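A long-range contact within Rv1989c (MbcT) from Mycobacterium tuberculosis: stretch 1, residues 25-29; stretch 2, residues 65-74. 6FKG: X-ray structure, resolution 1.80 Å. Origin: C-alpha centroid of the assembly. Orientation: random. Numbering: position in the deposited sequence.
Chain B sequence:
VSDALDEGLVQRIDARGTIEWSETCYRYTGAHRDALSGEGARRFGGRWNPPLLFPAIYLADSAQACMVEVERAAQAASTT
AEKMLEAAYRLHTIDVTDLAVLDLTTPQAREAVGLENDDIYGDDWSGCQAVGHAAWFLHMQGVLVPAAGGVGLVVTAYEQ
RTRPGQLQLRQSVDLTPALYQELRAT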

# COMPACT_ATOMS: atom_id res chain seq x y z
N CYS B 25 18.01 29.96 -37.65
CA CYS B 25 17.77 29.88 -36.21
C CYS B 25 19.02 29.44 -35.46
O CYS B 25 20.01 29.04 -36.05
N TYR B 26 18.92 29.49 -34.14
CA TYR B 26 20.07 29.27 -33.28
C TYR B 26 19.70 28.41 -32.10
O TYR B 26 18.64 28.56 -31.50
N ARG B 27 20.61 27.50 -31.78
CA ARG B 27 20.44 26.61 -30.66
C ARG B 27 21.77 26.48 -29.94
O ARG B 27 22.80 26.47 -30.60
N TYR B 28 21.78 26.34 -28.62
CA TYR B 28 23.04 26.04 -27.94
C TYR B 28 22.93 24.66 -27.27
O TYR B 28 21.84 24.21 -26.90
N THR B 29 24.06 23.97 -27.19
CA THR B 29 24.13 22.67 -26.53
C THR B 29 25.50 22.57 -25.88
O THR B 29 26.41 23.33 -26.22
N ALA B 65 18.61 36.37 -29.27
CA ALA B 65 17.52 35.73 -28.55
C ALA B 65 18.00 34.43 -27.91
O ALA B 65 17.57 34.08 -26.80
N CYS B 66 18.86 33.72 -28.61
CA CYS B 66 19.47 32.50 -28.06
C CYS B 66 20.26 32.84 -26.79
O CYS B 66 20.16 32.12 -25.80
N MET B 67 21.01 33.95 -26.81
CA MET B 67 21.83 34.33 -25.64
C MET B 67 20.94 34.64 -24.44
O MET B 67 21.28 34.33 -23.30
N VAL B 68 19.80 35.25 -24.70
CA VAL B 68 18.84 35.52 -23.64
C VAL B 68 18.39 34.18 -23.01
O VAL B 68 18.26 34.08 -21.79
N GLU B 69 18.20 33.15 -23.82
CA GLU B 69 17.80 31.85 -23.26
C GLU B 69 18.96 31.23 -22.47
O GLU B 69 18.74 30.58 -21.44
N VAL B 70 20.20 31.47 -22.91
CA VAL B 70 21.35 31.00 -22.14
C VAL B 70 21.33 31.65 -20.74
O VAL B 70 21.58 30.99 -19.74
N GLU B 71 21.01 32.94 -20.69
CA GLU B 71 20.91 33.64 -19.41
C GLU B 71 19.83 33.05 -18.49
O GLU B 71 20.04 32.88 -17.29
N ARG B 72 18.66 32.78 -19.06
CA ARG B 72 17.55 32.23 -18.30
C ARG B 72 17.89 30.84 -17.76
O ARG B 72 17.52 30.51 -16.63
N ALA B 73 18.56 30.02 -18.56
CA ALA B 73 18.98 28.72 -18.06
C ALA B 73 20.02 28.88 -16.95
O ALA B 73 19.95 28.21 -15.92
N ALA B 74 20.98 29.77 -17.16
CA ALA B 74 21.97 30.05 -16.13
C ALA B 74 21.33 30.47 -14.82
O ALA B 74 21.73 30.02 -13.75

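This is a small apolar contact in which a β-strand lies against an α-helix, centred on the ring of Tyr28 and held by van der Waals packing without a hydrogen bond between the two stretches. The strand and helix run in roughly the same direction, with 29° between them, and their axes come within 8.4 Å. About 263 Å² of surface is buried, both sides summed.

Strand alternation decides which residues face the helix. Tyr26 and Tyr28 point their CA-to-CB bonds toward it. Arg27, between them, points away, and its guanidinium group is hydrogen-bonded elsewhere in the structure.

Tyr28 covers the most ground. Its chi1 is p (77°), and its ring runs along the helix past Cys66, Val70 and Ala73. These positions are three or four residues apart, as expected for one side of a helix. Val70, with chi1 t, starts sideways, yet Val70 CG2 sits over one face of the Tyr28 ring, 3.6 Å from its centroid and 11° off the normal. This is a CH-pi contact. Ala73 lies at the ring edge, with Ala73 CB 3.2 Å from Tyr28 OH. That is a close approach, but a methyl group gives the hydroxyl no hydrogen-bond partner.

Cys66 points toward the strand with chi1 t. Cys66 SG is 3.9 Å from Tyr28 CD1 and also 3.9 Å from Tyr28 N. The sulfur meets the ring obliquely. Cys66 CB packs against Tyr26 CB at 3.9 Å. Tyr26 has chi1 m, and the end of its side chain leads away from the helix.

Glu69 starts toward the strand, but its end turns away. Glu69 OE1 accepts a hydrogen bond from Arg72 NH1 at 2.8 Å, part of a salt bridge within the helix. The charge is thus paired within the helix, not across the contact.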

# COMPACT_ATOMS: atom_id res chain seq x y z
CB CYS B 25 16.62 28.93 -35.89
SG CYS B 25 15.02 29.49 -36.51
CB TYR B 26 20.64 30.62 -32.80
CG TYR B 26 21.09 31.48 -33.95
CD1 TYR B 26 20.19 32.32 -34.61
CD2 TYR B 26 22.40 31.43 -34.40
CE1 TYR B 26 20.59 33.09 -35.69
CE2 TYR B 26 22.81 32.20 -35.47
CZ TYR B 26 21.91 33.02 -36.10
OH TYR B 26 22.33 33.78 -37.16
CB ARG B 27 19.97 25.24 -31.16
CG ARG B 27 19.77 24.28 -30.06
CD ARG B 27 19.70 22.85 -30.55
NE ARG B 27 19.37 22.03 -29.40
CZ ARG B 27 19.29 20.71 -29.43
NH1 ARG B 27 19.50 20.06 -30.58
NH2 ARG B 27 18.97 20.04 -28.33
CB TYR B 28 23.44 27.16 -26.93
CG TYR B 28 22.66 27.12 -25.64
CD1 TYR B 28 21.36 27.59 -25.59
CD2 TYR B 28 23.23 26.62 -24.48
CE1 TYR B 28 20.63 27.54 -24.42
CE2 TYR B 28 22.50 26.56 -23.30
CZ TYR B 28 21.20 27.02 -23.28
OH TYR B 28 20.48 26.97 -22.10
CB THR B 29 23.98 21.47 -27.51
OG1 THR B 29 25.12 21.41 -28.37
CG2 THR B 29 22.70 21.55 -28.33
CB ALA B 65 16.34 35.46 -29.47
CB CYS B 66 20.37 31.83 -29.08
SG CYS B 66 20.93 30.19 -28.53
CB MET B 67 22.72 35.53 -25.93
CG MET B 67 23.83 35.28 -26.98
SD MET B 67 24.81 33.78 -26.72
CE MET B 67 24.00 32.57 -27.79
CB VAL B 68 17.64 36.32 -24.16
CG1 VAL B 68 16.57 36.50 -23.07
CG2 VAL B 68 18.11 37.68 -24.66
CB GLU B 69 17.31 30.90 -24.36
CG GLU B 69 16.01 31.38 -25.06
CD GLU B 69 14.86 31.61 -24.09
OE1 GLU B 69 14.73 30.90 -23.07
OE2 GLU B 69 14.06 32.53 -24.35
CB VAL B 70 22.70 31.31 -22.84
CG1 VAL B 70 23.87 30.93 -21.94
CG2 VAL B 70 22.80 30.55 -24.17
CB GLU B 71 20.58 35.12 -19.63
CG GLU B 71 21.57 35.87 -20.43
CD GLU B 71 21.17 37.34 -20.59
OE1 GLU B 71 20.09 37.74 -20.09
OE2 GLU B 71 21.93 38.09 -21.22
CB ARG B 72 16.28 32.16 -19.14
CG ARG B 72 15.74 33.54 -19.53
CD ARG B 72 14.47 33.42 -20.38
NE ARG B 72 13.33 32.95 -19.59
CZ ARG B 72 12.73 31.79 -19.76
NH1 ARG B 72 13.15 30.95 -20.70
NH2 ARG B 72 11.70 31.47 -18.97
CB ALA B 73 19.53 27.86 -19.21
CB ALA B 74 22.94 31.13 -16.60